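Local coordinates for Ras-related protein Rab-7L1 (Homo sapiens, PDB 6HH2) that cycles between GDP and GTP as a Rab small GTPase of vesicle trafficking, recruiting the kinase LRRK2 to the Golgi complex and stimulating its activity, at residues L113-P116 and P120-A123; R144-K147 and G153-E156; S31-S34 and Y39-T42. The protein carries 4 engineered substitutions. All blocks are in the same frame, centred on the assembly; numbering follows the deposited sequence.

Interaction 1. Residues L113-P116 and P120-A123; sequences LTLP and PVPA. Engineered in segment 120-123: Ala123 (natural residue Cys).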
loop_
_atom_site.group_PDB
_atom_site.type_symbol
_atom_site.label_atom_id
_atom_site.label_comp_id
_atom_site.label_asym_id
_atom_site.label_seq_id
_atom_site.Cartn_x
_atom_site.Cartn_y
_atom_site.Cartn_z
ATOM N N LEU A 113 -5.212 2.911 14.013
ATOM C CA LEU A 113 -4.743 4.153 13.420
ATOM C C LEU A 113 -5.907 4.923 12.810
ATOM O O LEU A 113 -6.763 4.347 12.135
ATOM C CB LEU A 113 -3.726 3.807 12.323
ATOM C CG LEU A 113 -3.001 4.881 11.525
ATOM C CD1 LEU A 113 -2.069 5.671 12.427
ATOM C CD2 LEU A 113 -2.273 4.267 10.305
ATOM N N THR A 114 -5.919 6.222 13.076
ATOM C CA THR A 114 -6.733 7.164 12.323
ATOM C C THR A 114 -5.846 8.291 11.801
ATOM O O THR A 114 -4.677 8.415 12.154
ATOM C CB THR A 114 -7.868 7.764 13.180
ATOM O OG1 THR A 114 -7.299 8.554 14.219
ATOM C CG2 THR A 114 -8.746 6.666 13.780
ATOM N N LEU A 115 -6.409 9.111 10.914
ATOM C CA LEU A 115 -5.787 10.376 10.597
ATOM C C LEU A 115 -5.841 11.306 11.812
ATOM O O LEU A 115 -6.596 11.068 12.755
ATOM C CB LEU A 115 -6.540 11.016 9.445
ATOM C CG LEU A 115 -6.414 10.164 8.156
ATOM C CD1 LEU A 115 -7.305 10.771 7.094
ATOM C CD2 LEU A 115 -4.974 9.992 7.685
ATOM N N PRO A 116 -5.048 12.380 11.803
ATOM C CA PRO A 116 -5.133 13.377 12.891
ATOM C C PRO A 116 -6.542 13.854 13.200
ATOM O O PRO A 116 -6.854 14.118 14.374
ATOM C CB PRO A 116 -4.259 14.533 12.374
ATOM C CG PRO A 116 -3.233 13.845 11.500
ATOM C CD PRO A 116 -3.964 12.684 10.842
ATOM N N PRO A 120 -10.894 7.616 9.302
ATOM C CA PRO A 120 -10.110 6.446 8.899
ATOM C C PRO A 120 -9.041 6.814 7.884
ATOM O O PRO A 120 -9.185 7.714 7.070
ATOM C CB PRO A 120 -11.156 5.521 8.259
ATOM C CG PRO A 120 -12.492 5.985 8.838
ATOM C CD PRO A 120 -12.336 7.460 9.000
ATOM N N VAL A 121 -7.946 6.104 7.954
ATOM C CA VAL A 121 -6.877 6.242 6.976
ATOM C C VAL A 121 -7.359 5.672 5.634
ATOM O O VAL A 121 -7.977 4.605 5.621
ATOM C CB VAL A 121 -5.677 5.473 7.578
ATOM C CG1 VAL A 121 -4.701 4.903 6.676
ATOM C CG2 VAL A 121 -5.032 6.364 8.737
ATOM N N PRO A 122 -7.103 6.303 4.482
ATOM C CA PRO A 122 -7.432 5.635 3.205
ATOM C C PRO A 122 -6.734 4.287 3.052
ATOM O O PRO A 122 -5.567 4.110 3.416
ATOM C CB PRO A 122 -6.890 6.605 2.135
ATOM C CG PRO A 122 -6.658 7.848 2.804
ATOM C CD PRO A 122 -6.451 7.602 4.265
ATOM N N ALA A 123 -7.450 3.328 2.458
ATOM C CA ALA A 123 -6.977 1.964 2.286
ATOM C C ALA A 123 -7.307 1.512 0.872
ATOM O O ALA A 123 -8.490 1.531 0.467
ATOM C CB ALA A 123 -7.629 1.029 3.296
HETATM O O HOH W 1 -8.267 3.886 9.927
#
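Two torsions bring Leu113 and Val121 together: CG of Leu113 lies anti to its amide nitrogen (chi1 -178°), while at Val121 a chi1 of 153° puts CG1 anti to the backbone nitrogen and CG2, the touching methyl, anti to the carbonyl carbon. The contact closes the loop that leads from helix 96-112 into strand 123-128, one of the helix-to-strand returns of the Ras-type alpha/beta fold, and it illustrates how such a return can be held by apolar packing and water without a direct hydrogen bond between its two arms.

One methyl, Val121 CG2, meets three residues in a row. It packs against Leu113 CG at 3.8 Å and against Leu115 CD2 at 3.8 Å, the leucines both meeting the valine at a slant. Between these two side chains the same methyl rests on the backbone, 3.7 Å from Thr114 C. Leu115 extends the contact along the second arm: its CD1 lies 3.6 Å from Pro120 O and, more loosely, 4.3 Å from the ring carbon CD of Pro122.

Within 113-116, the exposed Thr114 donates through OG1 to Leu115 O at 3.0 Å. Beyond the loop, Leu113 also packs on Ala84, and Pro122 is bonded through its backbone to Ala87, where the chain passes into the central sheet; the engineered Ala123 follows at the start of the strand. The polar join between the arms is a water, which gives a hydrogen to Leu113 O at 2.7 Å and accepts one from Val121 N at 3.0 Å.

Interaction 2. Residues R144-K147 and G153-E156; sequences RFSK and GWTE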
loop_
_atom_site.group_PDB
_atom_site.type_symbol
_atom_site.label_atom_id
_atom_site.label_comp_id
_atom_site.label_asym_id
_atom_site.label_seq_id
_atom_site.Cartn_x
_atom_site.Cartn_y
_atom_site.Cartn_z
ATOM N N ARG A 144 -17.646 -6.451 -3.880
ATOM C CA ARG A 144 -18.504 -6.559 -2.697
ATOM C C ARG A 144 -17.669 -6.567 -1.419
ATOM O O ARG A 144 -18.033 -5.925 -0.426
ATOM C CB ARG A 144 -19.323 -7.843 -2.779
ATOM C CG ARG A 144 -20.462 -7.778 -3.805
ATOM C CD ARG A 144 -21.499 -8.876 -3.577
ATOM N NE ARG A 144 -20.912 -10.218 -3.674
ATOM C CZ ARG A 144 -20.687 -10.841 -4.832
ATOM N NH1 ARG A 144 -20.972 -10.232 -5.984
ATOM N NH2 ARG A 144 -20.156 -12.063 -4.839
ATOM N N PHE A 145 -16.540 -7.268 -1.450
ATOM C CA PHE A 145 -15.659 -7.324 -0.288
ATOM C C PHE A 145 -15.070 -5.956 0.019
ATOM O O PHE A 145 -15.012 -5.532 1.179
ATOM C CB PHE A 145 -14.558 -8.354 -0.603
ATOM C CG PHE A 145 -13.463 -8.465 0.401
ATOM C CD1 PHE A 145 -12.378 -7.611 0.320
ATOM C CD2 PHE A 145 -13.480 -9.501 1.332
ATOM C CE1 PHE A 145 -11.296 -7.731 1.173
ATOM C CE2 PHE A 145 -12.361 -9.650 2.209
ATOM C CZ PHE A 145 -11.295 -8.730 2.114
ATOM N N SER A 146 -14.647 -5.219 -1.020
ATOM C CA SER A 146 -14.062 -3.916 -0.776
ATOM C C SER A 146 -15.084 -2.998 -0.112
ATOM O O SER A 146 -14.756 -2.269 0.839
ATOM C CB SER A 146 -13.614 -3.401 -2.151
ATOM O OG SER A 146 -12.976 -2.132 -2.079
ATOM N N LYS A 147 -16.316 -2.988 -0.614
ATOM C CA LYS A 147 -17.359 -2.159 -0.018
ATOM C C LYS A 147 -17.722 -2.624 1.389
ATOM O O LYS A 147 -17.866 -1.791 2.292
ATOM C CB LYS A 147 -18.581 -2.197 -0.920
ATOM C CG LYS A 147 -18.357 -1.293 -2.184
ATOM C CD LYS A 147 -19.340 -1.677 -3.213
ATOM C CE LYS A 147 -19.303 -0.621 -4.355
ATOM N NZ LYS A 147 -20.173 -1.051 -5.474
ATOM N N GLY A 153 -10.996 1.974 -2.075
ATOM C CA GLY A 153 -11.282 1.389 -3.377
ATOM C C GLY A 153 -10.369 0.215 -3.600
ATOM O O GLY A 153 -9.553 -0.139 -2.725
ATOM N N TRP A 154 -10.450 -0.345 -4.804
ATOM C CA TRP A 154 -9.666 -1.512 -5.176
ATOM C C TRP A 154 -9.374 -1.471 -6.669
ATOM O O TRP A 154 -10.137 -0.865 -7.447
ATOM C CB TRP A 154 -10.384 -2.832 -4.801
ATOM C CG TRP A 154 -11.554 -3.145 -5.741
ATOM C CD1 TRP A 154 -12.828 -2.696 -5.640
ATOM C CD2 TRP A 154 -11.503 -3.986 -6.903
ATOM N NE1 TRP A 154 -13.617 -3.237 -6.683
ATOM C CE2 TRP A 154 -12.797 -4.046 -7.446
ATOM C CE3 TRP A 154 -10.478 -4.747 -7.493
ATOM C CZ2 TRP A 154 -13.087 -4.811 -8.618
ATOM C CZ3 TRP A 154 -10.764 -5.516 -8.610
ATOM C CH2 TRP A 154 -12.044 -5.532 -9.166
ATOM N N THR A 155 -8.258 -2.122 -7.048
ATOM C CA THR A 155 -7.989 -2.367 -8.451
ATOM C C THR A 155 -7.111 -3.585 -8.604
ATOM O O THR A 155 -6.430 -4.015 -7.678
ATOM C CB THR A 155 -7.328 -1.137 -9.107
ATOM O OG1 THR A 155 -7.187 -1.331 -10.532
ATOM C CG2 THR A 155 -5.973 -0.825 -8.534
ATOM N N GLU A 156 -7.147 -4.162 -9.793
ATOM C CA GLU A 156 -6.250 -5.251 -10.125
ATOM C C GLU A 156 -4.923 -4.668 -10.562
ATOM O O GLU A 156 -4.862 -3.587 -11.142
ATOM C CB GLU A 156 -6.840 -6.124 -11.228
ATOM C CG GLU A 156 -6.943 -5.445 -12.564
ATOM C CD GLU A 156 -7.374 -6.370 -13.696
ATOM O OE1 GLU A 156 -8.137 -7.307 -13.447
ATOM O OE2 GLU A 156 -7.022 -6.078 -14.868
#
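This is a small van der Waals contact between a helix and an edge strand, Ser146 of helix 139-148 against the indole of Trp154 on strand 153-156. It belongs to the beta-alpha-beta unit formed by strand 123-128, helix 139-148 and strand 153-156, in which the helix crosses over to bring the last strand of the sheet parallel to the one before it. The example is consistent with a small residue allowing a helix to come close to a bulky one on the sheet: only 94 Å² is buried, yet the backbones approach to 6.5 Å between Ser146 CA and Gly153 CA.

The bond from CA to CB of Ser146 is directed at the strand, and the side chain touches Trp154 at the five-membered end of the indole. Its CB and its OG both come to 3.6 Å from Trp154 CD1, and OG also lies 3.8 Å from Trp154 CB. The hydroxyl thus lies beside the CB-CG-CD1 part of the tryptophan side chain, in contact with carbon atoms. With chi1 at -178°, OG extends on the far side of CB from the serine's own amide nitrogen, which directs it past the indole to the strand backbone, 3.8 Å from Gly153 C.

The orientation of the indole depends on more than this serine. CG of Trp154 lies between its backbone nitrogen and carbonyl carbon (chi1 74°), and the ring nitrogen NE1 is hydrogen-bonded to Asp143 OD1, one turn earlier on the helix that carries Ser146.

Trp154 also packs on Arg139 and Ile142 of helix 139-148 and on Leu125 of strand 123-128, to which strand 153-156 is hydrogen-bonded through Gly153 and Thr155.

Interaction 3. Residues S31-S34 and Y39-T42; sequences SQDS and YKST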
loop_
_atom_site.group_PDB
_atom_site.type_symbol
_atom_site.label_atom_id
_atom_site.label_comp_id
_atom_site.label_asym_id
_atom_site.label_seq_id
_atom_site.Cartn_x
_atom_site.Cartn_y
_atom_site.Cartn_z
ATOM N N SER A 31 9.511 2.538 -5.519
ATOM C CA SER A 31 10.402 3.459 -4.819
ATOM C C SER A 31 11.444 3.996 -5.789
ATOM O O SER A 31 11.497 3.621 -6.962
ATOM C CB SER A 31 11.114 2.735 -3.676
ATOM O OG SER A 31 12.099 1.849 -4.222
ATOM N N GLN A 32 12.302 4.893 -5.305
ATOM C CA GLN A 32 13.374 5.364 -6.187
ATOM C C GLN A 32 14.587 4.470 -6.217
ATOM O O GLN A 32 15.581 4.846 -6.857
ATOM C CB GLN A 32 13.836 6.755 -5.728
ATOM C CG GLN A 32 14.656 6.768 -4.417
ATOM C CD GLN A 32 15.301 8.164 -4.213
ATOM O OE1 GLN A 32 14.581 9.170 -4.075
ATOM N NE2 GLN A 32 16.635 8.225 -4.228
ATOM N N ASP A 33 14.527 3.297 -5.601
ATOM C CA ASP A 33 15.751 2.526 -5.367
ATOM C C ASP A 33 16.393 2.016 -6.647
ATOM O O ASP A 33 17.626 1.832 -6.686
ATOM C CB ASP A 33 15.450 1.380 -4.389
ATOM C CG ASP A 33 15.231 1.883 -2.984
ATOM O OD1 ASP A 33 15.326 3.121 -2.779
ATOM O OD2 ASP A 33 14.959 1.046 -2.090
ATOM N N SER A 34 15.602 1.842 -7.741
ATOM C CA SER A 34 16.275 1.447 -8.982
ATOM C C SER A 34 16.960 2.623 -9.691
ATOM O O SER A 34 17.660 2.413 -10.697
ATOM C CB SER A 34 15.274 0.779 -9.925
ATOM O OG SER A 34 14.252 1.670 -10.313
ATOM N N TYR A 39 20.827 7.678 -0.759
ATOM C CA TYR A 39 20.159 8.225 0.401
ATOM C C TYR A 39 20.115 7.259 1.585
ATOM O O TYR A 39 19.988 7.725 2.712
ATOM C CB TYR A 39 18.739 8.659 0.042
ATOM C CG TYR A 39 17.738 7.512 -0.141
ATOM C CD1 TYR A 39 17.631 6.806 -1.355
ATOM C CD2 TYR A 39 16.888 7.146 0.902
ATOM C CE1 TYR A 39 16.717 5.758 -1.505
ATOM C CE2 TYR A 39 15.969 6.122 0.756
ATOM C CZ TYR A 39 15.879 5.428 -0.467
ATOM O OH TYR A 39 14.958 4.409 -0.626
ATOM N N LYS A 40 20.194 5.942 1.359
ATOM C CA LYS A 40 19.928 5.007 2.458
ATOM C C LYS A 40 20.954 5.128 3.562
ATOM O O LYS A 40 20.665 4.800 4.725
ATOM C CB LYS A 40 19.920 3.584 1.910
ATOM C CG LYS A 40 18.742 3.353 0.999
ATOM C CD LYS A 40 18.767 1.957 0.452
ATOM C CE LYS A 40 17.572 1.710 -0.414
ATOM N NZ LYS A 40 16.270 1.621 0.383
ATOM N N SER A 41 22.153 5.578 3.233
ATOM C CA SER A 41 23.199 5.563 4.259
ATOM C C SER A 41 22.895 6.543 5.393
ATOM O O SER A 41 23.362 6.350 6.526
ATOM C CB SER A 41 24.551 5.800 3.606
ATOM O OG SER A 41 24.749 7.170 3.382
ATOM N N THR A 42 22.100 7.583 5.135
ATOM C CA THR A 42 21.720 8.552 6.160
ATOM C C THR A 42 20.240 8.521 6.529
ATOM O O THR A 42 19.869 9.032 7.592
ATOM C CB THR A 42 22.131 9.976 5.750
ATOM O OG1 THR A 42 21.466 10.312 4.506
ATOM C CG2 THR A 42 23.615 10.080 5.554
#
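Asp33 meets Tyr39 and Lys40 through separate oxygens of its carboxylate, and these polar links dominate a surface contact at the start of the probable effector region (the first switch of Ras-like GTPases), with Asp33 just before it. Tyr39 OH donates to Asp33 OD1 over 2.5 Å; OD1 lies at the ring's edge, in its plane, and accepts with its syn lone pair, the carboxylate and ring planes being 37° apart. The other oxygen takes a salt bridge: Lys40 NZ lies 2.9 Å from Asp33 OD2, approaching from above the carboxylate plane. The ammonium closes the triangle by donating to Tyr39 OH at 3.2 Å, a reach made possible by a bend at the last bond of the lysine chain (chi4 -71°). Tyr39 OH is thus donor to Asp33 and acceptor from both Lys40 NZ and Leu49 N of strand 48-55.

Van der Waals contacts flank the ring. Lys40 CG lies 3.8 Å above its plane, over its centre. Gln32 runs past in the opposite direction, its amide turned 65° from the ring plane and its NE2 3.4 Å from Tyr39 CD1, while the same nitrogen bonds to Ser36 O.

In 31-34, Ser31 OG accepts from Asp33 N at 3.1 Å, an ST turn just after helix 23-30, and also bonds to Val27 O.

Tyr39 and Lys40 are GTP-binding residues of this protein; in this GDP-bound structure both bond to Asp33. Lys40 would be expected to favour an ionised Asp33, while the bonds it and Leu49 N give to Tyr39 OH would probably polarise that O-H toward OD1.

The three contacts follow one another along a single Ras-family domain, interaction 3 first, then 1, then 2. Interactions 1 and 2 are structural neighbours, their centres 17 Å apart and their nearest atoms about 4 Å apart without touching: 120-123 leads into strand 123-128, which pairs with the strand of interaction 2. Interaction 3 lies on the far side of the chain's centre from interaction 2, 31 Å between centres, and 26 Å from interaction 1. The side chains of Trp154 and Asp33 are each about 13 Å from GDP, and Asp33 is as far from the magnesium ion, but only interaction 3 includes residues that bind GTP in this protein (Tyr39, Lys40 and Thr42); the other two join parts of the scaffold.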